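Local atomic coordinates of sialidase B (Streptococcus pneumoniae serotype 4, PDB entry 4XJW), a protein that cleaves terminal sialic acid residues from oligosaccharides, glycoproteins and glycolipids, acting as an exo-alpha-sialidase of glycosyl hydrolase family 33 with intramolecular trans-sialidase character. Residues Asp18-Ser21 and Leu22-Lys26; Ala57-Lys60 and Asn61-Phe64. The protein carries 1 engineered substitution. All coordinates share one frame; numbering follows the deposited sequence.

Contact 1 of 2, residues Asp18-Ser21 and Leu22-Lys26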
ATOM      1  N   ASP A  18      34.071  -2.606 -21.781  1.00 19.65           N
ATOM      2  CA  ASP A  18      34.572  -3.974 -21.710  1.00 18.93           C
ATOM      3  C   ASP A  18      35.396  -4.135 -20.442  1.00 21.25           C
ATOM      4  O   ASP A  18      36.332  -3.367 -20.211  1.00 22.66           O
ATOM      5  CB  ASP A  18      35.458  -4.264 -22.933  1.00 23.72           C
ATOM      6  CG  ASP A  18      35.705  -5.752 -23.148  1.00 29.47           C
ATOM      7  OD1 ASP A  18      35.299  -6.555 -22.288  1.00 25.63           O
ATOM      8  OD2 ASP A  18      36.315  -6.118 -24.181  1.00 33.50           O
ATOM      9  N   ILE A  19      35.042  -5.116 -19.613  1.00 22.02           N
ATOM     10  CA  ILE A  19      35.832  -5.448 -18.428  1.00 20.06           C
ATOM     11  C   ILE A  19      36.269  -6.917 -18.456  1.00 20.99           C
ATOM     12  O   ILE A  19      36.545  -7.524 -17.416  1.00 22.55           O
ATOM     13  CB  ILE A  19      35.073  -5.128 -17.105  1.00 22.12           C
ATOM     14  CG1 ILE A  19      33.759  -5.918 -17.029  1.00 21.54           C
ATOM     15  CG2 ILE A  19      34.802  -3.635 -16.987  1.00 17.85           C
ATOM     16  CD1 ILE A  19      32.963  -5.663 -15.752  1.00 20.53           C
ATOM     17  N   SER A  20      36.336  -7.476 -19.664  1.00 20.53           N
ATOM     18  CA  SER A  20      36.654  -8.888 -19.862  1.00 20.79           C
ATOM     19  C   SER A  20      37.973  -9.327 -19.227  1.00 24.78           C
ATOM     20  O   SER A  20      38.021 -10.338 -18.527  1.00 27.62           O
ATOM     21  CB  SER A  20      36.658  -9.236 -21.353  1.00 22.64           C
ATOM     22  OG  SER A  20      35.382  -9.050 -21.926  1.00 23.61           O
ATOM     23  N   SER A  21      39.037  -8.569 -19.471  1.00 26.26           N
ATOM     24  CA  SER A  21      40.363  -8.948 -18.993  1.00 30.05           C
ATOM     25  C   SER A  21      40.445  -8.958 -17.468  1.00 32.12           C
ATOM     26  O   SER A  21      41.250  -9.686 -16.883  1.00 34.05           O
ATOM     27  CB  SER A  21      41.429  -8.012 -19.564  1.00 31.43           C
ATOM     28  OG  SER A  21      41.209  -6.677 -19.160  1.00 38.27           O
ATOM     29  N   LEU A  22      39.599  -8.152 -16.832  1.00 30.15           N
ATOM     30  CA  LEU A  22      39.626  -7.986 -15.384  1.00 32.90           C
ATOM     31  C   LEU A  22      38.776  -9.023 -14.652  1.00 28.09           C
ATOM     32  O   LEU A  22      38.807  -9.105 -13.424  1.00 33.29           O
ATOM     33  CB  LEU A  22      39.151  -6.580 -15.021  1.00 30.28           C
ATOM     34  CG  LEU A  22      40.047  -5.457 -15.524  1.00 35.34           C
ATOM     35  CD1 LEU A  22      39.368  -4.103 -15.348  1.00 34.95           C
ATOM     36  CD2 LEU A  22      41.381  -5.502 -14.797  1.00 34.28           C
ATOM     37  N   LEU A  23      38.025  -9.822 -15.405  1.00 29.11           N
ATOM     38  CA  LEU A  23      36.959 -10.613 -14.801  1.00 23.52           C
ATOM     39  C   LEU A  23      36.889 -12.074 -15.265  1.00 22.15           C
ATOM     40  O   LEU A  23      36.742 -12.978 -14.446  1.00 23.17           O
ATOM     41  CB  LEU A  23      35.615  -9.896 -15.027  1.00 25.08           C
ATOM     42  CG  LEU A  23      34.346 -10.416 -14.351  1.00 26.70           C
ATOM     43  CD1 LEU A  23      34.625 -10.775 -12.907  1.00 30.73           C
ATOM     44  CD2 LEU A  23      33.245  -9.370 -14.439  1.00 32.10           C
ATOM     45  N   LEU A  24      37.012 -12.316 -16.568  1.00 25.97           N
ATOM     46  CA  LEU A  24      36.703 -13.642 -17.109  1.00 22.90           C
ATOM     47  C   LEU A  24      37.569 -14.807 -16.611  1.00 29.32           C
ATOM     48  O   LEU A  24      37.067 -15.915 -16.404  1.00 27.65           O
ATOM     49  CB  LEU A  24      36.657 -13.612 -18.639  1.00 25.96           C
ATOM     50  CG  LEU A  24      35.517 -12.755 -19.173  1.00 22.74           C
ATOM     51  CD1 LEU A  24      35.549 -12.709 -20.682  1.00 29.07           C
ATOM     52  CD2 LEU A  24      34.187 -13.289 -18.680  1.00 23.38           C
ATOM     53  N   ASP A  25      38.859 -14.567 -16.416  1.00 29.93           N
ATOM     54  CA  ASP A  25      39.728 -15.622 -15.899  1.00 31.65           C
ATOM     55  C   ASP A  25      39.473 -15.899 -14.413  1.00 31.40           C
ATOM     56  O   ASP A  25      39.805 -16.973 -13.901  1.00 32.36           O
ATOM     57  CB  ASP A  25      41.201 -15.294 -16.156  1.00 31.45           C
ATOM     58  CG  ASP A  25      41.477 -13.800 -16.197  1.00 43.28           C
ATOM     59  OD1 ASP A  25      40.839 -13.039 -15.428  1.00 37.82           O
ATOM     60  OD2 ASP A  25      42.340 -13.380 -17.004  1.00 46.05           O
ATOM     61  N   LYS A  26      38.866 -14.932 -13.731  1.00 31.07           N
ATOM     62  CA  LYS A  26      38.612 -15.039 -12.299  1.00 31.37           C
ATOM     63  C   LYS A  26      37.317 -15.786 -11.999  1.00 28.32           C
ATOM     64  O   LYS A  26      37.140 -16.305 -10.897  1.00 29.13           O
ATOM     65  CB  LYS A  26      38.529 -13.647 -11.673  1.00 29.70           C
ATOM     66  CG  LYS A  26      39.345 -12.577 -12.389  1.00 37.87           C
ATOM     67  CD  LYS A  26      40.833 -12.764 -12.146  1.00 37.86           C
ATOM     68  CE  LYS A  26      41.575 -11.426 -12.158  1.00 41.17           C
ATOM     69  NZ  LYS A  26      41.678 -10.825 -13.523  1.00 36.62           N
TER
HETATM   70  O   HOH W   1      39.912 -12.008 -18.034  1.00 34.54           O

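Contact 2 of 2, residues Ala57-Lys60 and Asn61-Phe64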
ATOM      1  N   ALA A  57      29.439 -14.923 -33.431  1.00 23.19           N
ATOM      2  CA  ALA A  57      28.354 -15.116 -34.385  1.00 20.39           C
ATOM      3  C   ALA A  57      27.755 -16.499 -34.165  1.00 17.20           C
ATOM      4  O   ALA A  57      28.488 -17.461 -33.949  1.00 20.84           O
ATOM      5  CB  ALA A  57      28.869 -14.978 -35.808  1.00 25.59           C
ATOM      6  N   GLY A  58      26.428 -16.590 -34.193  1.00 16.97           N
ATOM      7  CA  GLY A  58      25.751 -17.861 -33.994  1.00 19.11           C
ATOM      8  C   GLY A  58      25.387 -18.170 -32.549  1.00 20.87           C
ATOM      9  O   GLY A  58      24.713 -19.167 -32.281  1.00 18.86           O
ATOM     10  N   PHE A  59      25.834 -17.331 -31.613  1.00 19.88           N
ATOM     11  CA  PHE A  59      25.594 -17.597 -30.191  1.00 19.22           C
ATOM     12  C   PHE A  59      24.920 -16.425 -29.479  1.00 16.28           C
ATOM     13  O   PHE A  59      25.219 -16.151 -28.308  1.00 17.63           O
ATOM     14  CB  PHE A  59      26.906 -17.964 -29.486  1.00 18.31           C
ATOM     15  CG  PHE A  59      27.500 -19.261 -29.962  1.00 22.13           C
ATOM     16  CD1 PHE A  59      27.146 -20.459 -29.359  1.00 23.01           C
ATOM     17  CD2 PHE A  59      28.393 -19.282 -31.026  1.00 22.99           C
ATOM     18  CE1 PHE A  59      27.682 -21.663 -29.799  1.00 25.75           C
ATOM     19  CE2 PHE A  59      28.937 -20.479 -31.468  1.00 22.95           C
ATOM     20  CZ  PHE A  59      28.581 -21.671 -30.857  1.00 26.90           C
ATOM     21  N   LYS A  60      24.011 -15.742 -30.171  1.00 16.80           N
ATOM     22  CA  LYS A  60      23.432 -14.521 -29.626  1.00 18.41           C
ATOM     23  C   LYS A  60      22.532 -14.782 -28.422  1.00 19.13           C
ATOM     24  O   LYS A  60      22.238 -13.858 -27.671  1.00 18.10           O
ATOM     25  CB  LYS A  60      22.685 -13.726 -30.697  1.00 19.99           C
ATOM     26  CG  LYS A  60      21.308 -14.251 -31.013  1.00 19.35           C
ATOM     27  CD  LYS A  60      20.615 -13.334 -32.006  1.00 20.34           C
ATOM     28  CE  LYS A  60      19.130 -13.638 -32.068  1.00 27.79           C
ATOM     29  NZ  LYS A  60      18.875 -15.098 -32.074  1.00 36.77           N
ATOM     30  N   ASN A  61      22.098 -16.028 -28.237  1.00 15.00           N
ATOM     31  CA  ASN A  61      21.261 -16.374 -27.089  1.00 19.05           C
ATOM     32  C   ASN A  61      22.031 -17.076 -25.980  1.00 15.70           C
ATOM     33  O   ASN A  61      21.476 -17.871 -25.222  1.00 16.87           O
ATOM     34  CB  ASN A  61      20.059 -17.212 -27.538  1.00 15.91           C
ATOM     35  CG  ASN A  61      19.156 -16.458 -28.479  1.00 19.67           C
ATOM     36  OD1 ASN A  61      19.124 -15.224 -28.467  1.00 17.23           O
ATOM     37  ND2 ASN A  61      18.421 -17.192 -29.315  1.00 19.84           N
ATOM     38  N   ASN A  62      23.326 -16.785 -25.899  1.00 13.23           N
ATOM     39  CA  ASN A  62      24.154 -17.305 -24.835  1.00 14.87           C
ATOM     40  C   ASN A  62      24.687 -16.145 -24.018  1.00 16.65           C
ATOM     41  O   ASN A  62      25.773 -15.627 -24.300  1.00 17.32           O
ATOM     42  CB  ASN A  62      25.338 -18.101 -25.395  1.00 17.40           C
ATOM     43  CG  ASN A  62      24.961 -19.505 -25.820  1.00 17.00           C
ATOM     44  OD1 ASN A  62      23.839 -19.762 -26.262  1.00 17.37           O
ATOM     45  ND2 ASN A  62      25.913 -20.431 -25.691  1.00 18.04           N
ATOM     46  N   TYR A  63      23.923 -15.721 -23.010  1.00 13.22           N
ATOM     47  CA  TYR A  63      24.354 -14.614 -22.163  1.00 16.22           C
ATOM     48  C   TYR A  63      23.603 -14.534 -20.852  1.00 15.80           C
ATOM     49  O   TYR A  63      22.513 -15.093 -20.700  1.00 14.83           O
ATOM     50  CB  TYR A  63      24.244 -13.266 -22.885  1.00 15.95           C
ATOM     51  CG  TYR A  63      22.833 -12.822 -23.206  1.00 11.82           C
ATOM     52  CD1 TYR A  63      22.236 -13.174 -24.407  1.00 16.22           C
ATOM     53  CD2 TYR A  63      22.106 -12.028 -22.321  1.00 14.91           C
ATOM     54  CE1 TYR A  63      20.969 -12.766 -24.715  1.00 13.33           C
ATOM     55  CE2 TYR A  63      20.815 -11.614 -22.631  1.00 14.62           C
ATOM     56  CZ  TYR A  63      20.256 -11.988 -23.833  1.00 16.67           C
ATOM     57  OH  TYR A  63      18.979 -11.594 -24.163  1.00 17.97           O
ATOM     58  N   PHE A  64      24.233 -13.830 -19.917  1.00 13.59           N
ATOM     59  CA  PHE A  64      23.631 -13.417 -18.663  1.00 14.49           C
ATOM     60  C   PHE A  64      23.577 -11.903 -18.662  1.00 14.18           C
ATOM     61  O   PHE A  64      24.519 -11.235 -19.095  1.00 16.66           O
ATOM     62  CB  PHE A  64      24.482 -13.887 -17.497  1.00 13.75           C
ATOM     63  CG  PHE A  64      24.122 -13.238 -16.182  1.00 13.56           C
ATOM     64  CD1 PHE A  64      22.919 -13.537 -15.562  1.00 13.83           C
ATOM     65  CD2 PHE A  64      24.989 -12.341 -15.570  1.00 13.90           C
ATOM     66  CE1 PHE A  64      22.581 -12.956 -14.348  1.00 13.05           C
ATOM     67  CE2 PHE A  64      24.659 -11.749 -14.356  1.00 14.67           C
ATOM     68  CZ  PHE A  64      23.450 -12.051 -13.754  1.00 14.72           C
TER
HETATM   69  O   HOH W   2      16.485 -16.749 -31.703  1.00 41.02           O

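Contact 1 of 2, residues Asp18-Ser21 and Leu22-Lys26
I19 lies alongside L23, the two side chains pointing the same way, and its CD1 reaches L23 CD2 at 3.9 Å. L23 turns its CG anti to the backbone N (chi1 -173°), which keeps its branch beside I19. This buried pair rests on A148 of strand 147-150 and F5 of strand 5-13. One residue on, S20 CB meets L24 CD1 at 3.7 Å, tucking the leucine against the start of the turn. The backbone closes around S20 O, which accepts from two amides: L24 N comes in the carbonyl plane at 3.0 Å with an almost straight N-H...O angle of 173°, whereas L23 N arrives from well above that plane. Water 1 donates to the same oxygen and accepts from D25 N, bridging the two; K26 N then bonds to L23 O. Before the turn, D18 OD1 accepts from S20 N at 3.0 Å, from above the carboxylate plane, and from S20 OG on its syn lone pair; K147 pairs with D18 OD2. At the far end K26 bends back, so that NZ forms a salt bridge with D25 OD1 (3.0 Å) and a weak bond to L22 O. D18 thus heads an Asx turn that leads from strand 17-18 into a short, weakly bonded helical turn on the N-terminal, concanavalin-like domain of the sialidase.

Contact 2 of 2, residues Ala57-Lys60 and Asn61-Phe64
F59 opens a type I beta turn that ends at N62: N62 N donates to F59 O at 3.1 Å, with an N-H...O angle of 143° and the donor lifted out of the carbonyl plane. The two side chains at the ends of this turn also approach each other, F59 CD1 lying 3.9 Å from N62 ND2, with ring and amide planes 71° apart. That amide is held from outside the turn: ND2 donates to Q82 and to the backbone O of N143, while OD1 accepts from A81 N, which fixes both ends of the group. K60 comes next and runs alongside N61, pointing the same way. Its CG sits between the backbone N and the carbonyl carbon (chi1 79°), which sets the chain alongside the N61 side chain, K60 CG 3.5 Å from N61 OD1. Water 2 joins the two ends, accepting from K60 NZ at 2.9 Å and from N61 ND2 at 3.1 Å. K60 O reaches the edge of the Y63 ring, near its plane, 3.3 Å from Y63 CD1, and is also bonded by R155 NE. At the end of the ring, Y63 OH is hydrogen-bonded to E77 and R79; a phosphate ion, probably from the crystallisation liquor, lies about 3 Å from the Y63 side chain. The chemistry is therefore largely polar: one backbone bond closes the turn, a water spans the two donors K60 NZ and N61 ND2, which do not bond to each other, and R155 would probably draw charge toward K60 O, whose contact with the tyrosine edge is consistent with a favourable electrostatic fit.

In the fold
From the N terminus, the chain runs through strand 5-13 and strand 17-18 into contact 1, which closes the helical turn 20-23 before strand 32-39 begins. After strand 46-53 it reaches contact 2, which closes the loop leading into strand 63-69. The two follow in series, neither nested nor crossed, with centres about 18 Å apart and nearest atoms about 9 Å apart. Both adjoin one six-stranded antiparallel sheet: contact 1 leaves one of its two outermost strands, 17-18, next to 147-150, whereas contact 2 joins the neighbours 46-53 and 63-69. Strand 46-53 links them, packing L23 and L24 through F50 and L52, and Y63 through S53.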